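Local coordinates for alpha-glucosidase (Pseudoalteromonas sp. K8, PDB 5HQA), which hydrolyses alpha-glucosidic bonds as a calcium-binding glycoside hydrolase of family 97, here in complex with acarbose, at residues Arg636-Ser641 with Ile656-Leu661; Leu519-Tyr524 with Phe544-Asp549. One frame throughout, in Å; residues are numbered along the deposited sequence. Where two conformers were deposited one is given.

Overall arrangement
Each of the two contacts packs one domain internally, and residues of the two meet where the domains join. Contact 2 packs two helical segments of the TIM-barrel region, and contact 1 packs two strand ends of the C-terminal antiparallel sheet; their centres lie about 17 Å apart. Between them run a salt bridge and a packing contact. Arg657 NH1 of contact 1 pairs with Asp549 OD2 of contact 2 at 3.1 Å, while Phe546 CE1 rests 3.9 Å from the backbone carbonyl carbon, Ile656 C. A second carboxylate, Asp584, also pairs with Arg657. Contact 1 is the more peripheral, its centre about 30 Å from the centre of the chain, against about 18 Å for the centre of contact 2, and both lie away from the calcium site and the glycan pocket.

Contact 1. Residues Arg636-Ser641 with Ile656-Leu661; sequences RLVTAS and IRFKAL
Val638 and Phe658 meet in an apolar side-chain contact between next-but-one strands of the C-terminal antiparallel sheet, and a second apolar pair, Leu637 with Leu661 at the end of strand 653-660, lies on the other side of that sheet. Strands 631-638 and 653-660 run in the same direction, with strand 611-618 lying between them. The backbones therefore stay apart, 8.4 Å from Val638 CA to Phe658 CA, and side chains span the gap. On the buried side, Phe658 turns the rim of its ring to the valine: Val638 CG2 sits near the ring plane, 3.9 Å from Phe658 CD1. A chi1 of -64° puts Val638 CG1 anti to the carbonyl carbon and leaves CG2, the touching methyl, between that carbon and the backbone N. One face of the same ring carries Ile656 CG2, offset toward the rim, so methyls at an edge and over a face probably restrict the ring's rotation. Leu602, Trp585 and Leu587 extend this apolar layer. On the more exposed side a single methyl pair does the touching, Leu637 CD2 against Leu661 CD1 at 3.7 Å, the two side chains crossing at about a right angle. Such packing across an intervening strand belongs to the antiparallel sheet of the family 97 C-terminal domain.

Contact 2. Residues Leu519-Tyr524 with Phe544-Asp549; sequences LYVVLY and FQFIQD
Tyr520 of helix 513-522 reaches across to helix 541-549 and lays the far end of its ring obliquely against the branches of Ile547. Three carbons of the isoleucine follow the ring: CD1 comes within 3.7 Å of Tyr520 OH, CG1 lies 3.8 Å from Tyr520 CE2, and CG2 approaches the hydroxyl end at 4.0 Å from Tyr520 CZ. Despite this apolar setting the phenol oxygen is satisfied, since it hydrogen-bonds to Met529 O on strand 527-529, which lies next to strand 264-269 in the parallel sheet of the TIM-barrel fold. The two helices thus pack beside the barrel wall, and Lys265 of strand 264-269 bonds to Ile547 O. Phe546 fills the other half of the interface. Its chi1 of -177°, CG opposite the backbone N, carries the ring out toward helix 513-522, where Val521 CG2 meets its edge in plane, 3.9 Å from Phe546 CZ. Tyr520 CB approaches the same ring obliquely, 4.2 Å from Phe546 CE2, so the tyrosine touches both residues of the facing helix. Leu517, earlier on helix 513-522, is likewise in contact with both Phe546 and Ile547. The Phe546 ring also packs edge-to-face with Tyr616 of the C-terminal domain.

Contact 1. Residues Arg636-Ser641 with Ile656-Leu661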
loop_
_atom_site.group_PDB
_atom_site.type_symbol
_atom_site.label_atom_id
_atom_site.label_comp_id
_atom_site.label_asym_id
_atom_site.label_seq_id
_atom_site.Cartn_x
_atom_site.Cartn_y
_atom_site.Cartn_z
ATOM N N ARG A 636 10.069 -32.086 -0.114
ATOM C CA ARG A 636 8.987 -33.048 0.060
ATOM C C ARG A 636 8.128 -33.071 -1.197
ATOM O O ARG A 636 7.657 -32.019 -1.636
ATOM C CB ARG A 636 8.146 -32.667 1.285
ATOM C CG ARG A 636 6.959 -33.561 1.578
ATOM C CD ARG A 636 6.122 -32.973 2.712
ATOM N NE ARG A 636 6.898 -32.821 3.938
ATOM C CZ ARG A 636 6.475 -32.175 5.021
ATOM N NH1 ARG A 636 5.275 -31.610 5.038
ATOM N NH2 ARG A 636 7.252 -32.089 6.092
ATOM N N LEU A 637 7.923 -34.258 -1.769
ATOM C CA LEU A 637 7.049 -34.382 -2.935
ATOM C C LEU A 637 5.595 -34.275 -2.493
ATOM O O LEU A 637 5.187 -34.930 -1.530
ATOM C CB LEU A 637 7.281 -35.710 -3.655
ATOM C CG LEU A 637 8.664 -35.909 -4.280
ATOM C CD1 LEU A 637 8.780 -37.299 -4.870
ATOM C CD2 LEU A 637 8.918 -34.864 -5.346
ATOM N N VAL A 638 4.814 -33.439 -3.185
ATOM C CA VAL A 638 3.413 -33.215 -2.842
ATOM C C VAL A 638 2.585 -33.032 -4.108
ATOM O O VAL A 638 3.102 -32.712 -5.182
ATOM C CB VAL A 638 3.199 -31.982 -1.930
ATOM C CG1 VAL A 638 3.863 -32.168 -0.572
ATOM C CG2 VAL A 638 3.696 -30.705 -2.626
ATOM N N THR A 639 1.275 -33.228 -3.958
ATOM C CA THR A 639 0.289 -32.922 -4.985
ATOM C C THR A 639 -0.882 -32.207 -4.327
ATOM O O THR A 639 -0.921 -32.015 -3.107
ATOM C CB THR A 639 -0.226 -34.173 -5.702
ATOM O OG1 THR A 639 -1.002 -34.951 -4.783
ATOM C CG2 THR A 639 0.930 -35.012 -6.250
ATOM N N ALA A 640 -1.857 -31.833 -5.154
ATOM C CA ALA A 640 -3.029 -31.106 -4.684
ATOM C C ALA A 640 -3.830 -31.876 -3.639
ATOM O O ALA A 640 -4.611 -31.267 -2.902
ATOM C CB ALA A 640 -3.928 -30.762 -5.872
ATOM N N SER A 641 -3.679 -33.193 -3.552
ATOM C CA SER A 641 -4.445 -33.942 -2.567
ATOM C C SER A 641 -3.772 -33.985 -1.199
ATOM O O SER A 641 -4.349 -34.536 -0.257
ATOM C CB SER A 641 -4.706 -35.364 -3.067
ATOM O OG SER A 641 -3.488 -36.061 -3.220
ATOM N N ILE A 656 7.558 -21.411 1.366
ATOM C CA ILE A 656 7.616 -22.640 0.583
ATOM C C ILE A 656 7.666 -22.304 -0.896
ATOM O O ILE A 656 6.874 -21.487 -1.379
ATOM C CB ILE A 656 6.416 -23.561 0.859
ATOM C CG1 ILE A 656 6.283 -23.834 2.354
ATOM C CG2 ILE A 656 6.562 -24.873 0.069
ATOM C CD1 ILE A 656 5.107 -24.700 2.679
ATOM N N ARG A 657 8.573 -22.951 -1.617
ATOM C CA ARG A 657 8.528 -22.994 -3.071
ATOM C C ARG A 657 7.982 -24.355 -3.487
ATOM O O ARG A 657 8.554 -25.389 -3.133
ATOM C CB ARG A 657 9.911 -22.767 -3.685
ATOM C CG ARG A 657 9.919 -23.002 -5.180
ATOM C CD ARG A 657 11.287 -22.815 -5.797
ATOM N NE ARG A 657 11.199 -23.077 -7.233
ATOM C CZ ARG A 657 12.246 -23.170 -8.045
ATOM N NH1 ARG A 657 13.475 -23.027 -7.563
ATOM N NH2 ARG A 657 12.061 -23.412 -9.339
ATOM N N PHE A 658 6.865 -24.359 -4.211
ATOM C CA PHE A 658 6.316 -25.584 -4.788
ATOM C C PHE A 658 6.825 -25.657 -6.219
ATOM O O PHE A 658 6.263 -25.032 -7.123
ATOM C CB PHE A 658 4.793 -25.589 -4.732
ATOM C CG PHE A 658 4.245 -25.611 -3.343
ATOM C CD1 PHE A 658 4.105 -26.814 -2.664
ATOM C CD2 PHE A 658 3.871 -24.433 -2.714
ATOM C CE1 PHE A 658 3.598 -26.841 -1.375
ATOM C CE2 PHE A 658 3.365 -24.447 -1.421
ATOM C CZ PHE A 658 3.228 -25.652 -0.751
ATOM N N LYS A 659 7.902 -26.408 -6.422
ATOM C CA LYS A 659 8.532 -26.485 -7.733
ATOM C C LYS A 659 7.799 -27.522 -8.576
ATOM O O LYS A 659 7.810 -28.713 -8.248
ATOM C CB LYS A 659 10.007 -26.831 -7.582
ATOM C CG LYS A 659 10.749 -26.988 -8.882
ATOM C CD LYS A 659 12.163 -27.473 -8.580
ATOM C CE LYS A 659 13.080 -27.277 -9.763
ATOM N NZ LYS A 659 14.476 -27.639 -9.394
ATOM N N ALA A 660 7.158 -27.074 -9.657
ATOM C CA ALA A 660 6.504 -28.003 -10.573
ATOM C C ALA A 660 7.547 -28.911 -11.196
ATOM O O ALA A 660 8.610 -28.449 -11.616
ATOM C CB ALA A 660 5.748 -27.244 -11.664
ATOM N N LEU A 661 7.246 -30.206 -11.245
ATOM C CA LEU A 661 8.151 -31.197 -11.821
ATOM C C LEU A 661 7.729 -31.524 -13.247
ATOM O O LEU A 661 6.540 -31.731 -13.510
ATOM C CB LEU A 661 8.186 -32.466 -10.966
ATOM C CG LEU A 661 8.684 -32.192 -9.548
ATOM C CD1 LEU A 661 8.709 -33.462 -8.730
ATOM C CD2 LEU A 661 10.065 -31.558 -9.578
#

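Contact 2. Residues Leu519-Tyr524 with Phe544-Asp549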
loop_
_atom_site.group_PDB
_atom_site.type_symbol
_atom_site.label_atom_id
_atom_site.label_comp_id
_atom_site.label_asym_id
_atom_site.label_seq_id
_atom_site.Cartn_x
_atom_site.Cartn_y
_atom_site.Cartn_z
ATOM N N LEU A 519 7.931 -13.155 4.352
ATOM C CA LEU A 519 7.455 -11.837 3.929
ATOM C C LEU A 519 7.386 -11.706 2.414
ATOM O O LEU A 519 6.569 -10.937 1.897
ATOM C CB LEU A 519 8.359 -10.742 4.485
ATOM C CG LEU A 519 8.426 -10.615 6.002
ATOM C CD1 LEU A 519 9.334 -9.450 6.394
ATOM C CD2 LEU A 519 7.027 -10.445 6.584
ATOM N N TYR A 520 8.245 -12.422 1.682
ATOM C CA TYR A 520 8.271 -12.276 0.232
ATOM C C TYR A 520 7.006 -12.804 -0.420
ATOM O O TYR A 520 6.721 -12.455 -1.571
ATOM C CB TYR A 520 9.514 -12.977 -0.349
ATOM C CG TYR A 520 10.771 -12.197 -0.040
ATOM C CD1 TYR A 520 11.224 -11.207 -0.901
ATOM C CD2 TYR A 520 11.465 -12.406 1.139
ATOM C CE1 TYR A 520 12.350 -10.465 -0.611
ATOM C CE2 TYR A 520 12.594 -11.664 1.444
ATOM C CZ TYR A 520 13.032 -10.696 0.565
ATOM O OH TYR A 520 14.148 -9.954 0.869
ATOM N N VAL A 521 6.248 -13.648 0.275
ATOM C CA VAL A 521 4.972 -14.107 -0.237
ATOM C C VAL A 521 3.802 -13.470 0.503
ATOM O O VAL A 521 2.734 -13.294 -0.091
ATOM C CB VAL A 521 4.877 -15.648 -0.193
ATOM C CG1 VAL A 521 3.662 -16.138 -0.997
ATOM C CG2 VAL A 521 6.161 -16.269 -0.732
ATOM N N VAL A 522 3.978 -13.081 1.767
ATOM C CA VAL A 522 2.865 -12.512 2.517
ATOM C C VAL A 522 2.586 -11.073 2.095
ATOM O O VAL A 522 1.424 -10.678 1.952
ATOM C CB VAL A 522 3.139 -12.618 4.030
ATOM C CG1 VAL A 522 2.131 -11.779 4.808
ATOM C CG2 VAL A 522 3.072 -14.069 4.469
ATOM N N LEU A 523 3.625 -10.253 1.899
ATOM C CA LEU A 523 3.437 -8.828 1.608
ATOM C C LEU A 523 3.690 -8.585 0.127
ATOM O O LEU A 523 4.841 -8.612 -0.320
ATOM C CB LEU A 523 4.359 -7.960 2.461
ATOM C CG LEU A 523 4.169 -8.029 3.976
ATOM C CD1 LEU A 523 5.198 -7.126 4.658
ATOM C CD2 LEU A 523 2.745 -7.638 4.378
ATOM N N TYR A 524 2.623 -8.344 -0.632
ATOM C CA TYR A 524 2.772 -8.189 -2.072
ATOM C C TYR A 524 3.449 -6.862 -2.416
ATOM O O TYR A 524 3.085 -5.805 -1.888
ATOM C CB TYR A 524 1.418 -8.278 -2.783
ATOM C CG TYR A 524 1.582 -7.856 -4.224
ATOM C CD1 TYR A 524 2.415 -8.576 -5.082
ATOM C CD2 TYR A 524 0.969 -6.705 -4.713
ATOM C CE1 TYR A 524 2.617 -8.178 -6.393
ATOM C CE2 TYR A 524 1.161 -6.302 -6.031
ATOM C CZ TYR A 524 1.989 -7.044 -6.855
ATOM O OH TYR A 524 2.191 -6.645 -8.145
ATOM N N PHE A 544 19.256 -17.973 1.904
ATOM C CA PHE A 544 19.243 -16.967 0.847
ATOM C C PHE A 544 18.669 -17.521 -0.450
ATOM O O PHE A 544 18.143 -16.757 -1.272
ATOM C CB PHE A 544 20.668 -16.448 0.629
ATOM C CG PHE A 544 20.751 -15.216 -0.241
ATOM C CD1 PHE A 544 19.879 -14.156 -0.054
ATOM C CD2 PHE A 544 21.738 -15.110 -1.216
ATOM C CE1 PHE A 544 19.974 -13.020 -0.837
ATOM C CE2 PHE A 544 21.838 -13.976 -2.007
ATOM C CZ PHE A 544 20.949 -12.935 -1.820
ATOM N N GLN A 545 18.750 -18.842 -0.649
ATOM C CA GLN A 545 18.233 -19.440 -1.879
ATOM C C GLN A 545 16.747 -19.143 -2.075
ATOM O O GLN A 545 16.298 -18.969 -3.217
ATOM C CB GLN A 545 18.479 -20.951 -1.878
ATOM C CG GLN A 545 18.167 -21.620 -3.213
ATOM C CD GLN A 545 19.089 -21.150 -4.324
ATOM O OE1 GLN A 545 20.315 -21.268 -4.230
ATOM N NE2 GLN A 545 18.503 -20.605 -5.384
ATOM N N PHE A 546 15.967 -19.059 -0.992
ATOM C CA PHE A 546 14.556 -18.738 -1.180
ATOM C C PHE A 546 14.380 -17.349 -1.775
ATOM O O PHE A 546 13.543 -17.147 -2.663
ATOM C CB PHE A 546 13.766 -18.830 0.122
ATOM C CG PHE A 546 12.303 -18.581 -0.087
ATOM C CD1 PHE A 546 11.498 -19.573 -0.642
ATOM C CD2 PHE A 546 11.741 -17.341 0.200
ATOM C CE1 PHE A 546 10.139 -19.343 -0.877
ATOM C CE2 PHE A 546 10.389 -17.104 -0.032
ATOM C CZ PHE A 546 9.590 -18.108 -0.575
ATOM N N ILE A 547 15.148 -16.372 -1.289
ATOM C CA ILE A 547 15.049 -15.018 -1.822
ATOM C C ILE A 547 15.495 -14.989 -3.278
ATOM O O ILE A 547 14.909 -14.286 -4.109
ATOM C CB ILE A 547 15.868 -14.044 -0.955
ATOM C CG1 ILE A 547 15.342 -14.051 0.478
ATOM C CG2 ILE A 547 15.818 -12.636 -1.538
ATOM C CD1 ILE A 547 16.081 -13.085 1.421
ATOM N N GLN A 548 16.536 -15.755 -3.614
ATOM C CA GLN A 548 16.961 -15.835 -5.005
ATOM C C GLN A 548 15.881 -16.442 -5.883
ATOM O O GLN A 548 15.743 -16.058 -7.048
ATOM C CB GLN A 548 18.233 -16.661 -5.123
ATOM C CG GLN A 548 19.455 -16.009 -4.515
ATOM C CD GLN A 548 20.650 -16.923 -4.601
ATOM O OE1 GLN A 548 20.896 -17.716 -3.697
ATOM N NE2 GLN A 548 21.378 -16.847 -5.705
ATOM N N ASP A 549 15.115 -17.398 -5.347
ATOM C CA ASP A 549 14.134 -18.105 -6.163
ATOM C C ASP A 549 12.830 -17.329 -6.320
ATOM O O ASP A 549 12.176 -17.434 -7.365
ATOM C CB ASP A 549 13.812 -19.476 -5.561
ATOM C CG ASP A 549 14.925 -20.499 -5.750
ATOM O OD1 ASP A 549 15.924 -20.225 -6.462
ATOM O OD2 ASP A 549 14.773 -21.606 -5.187
#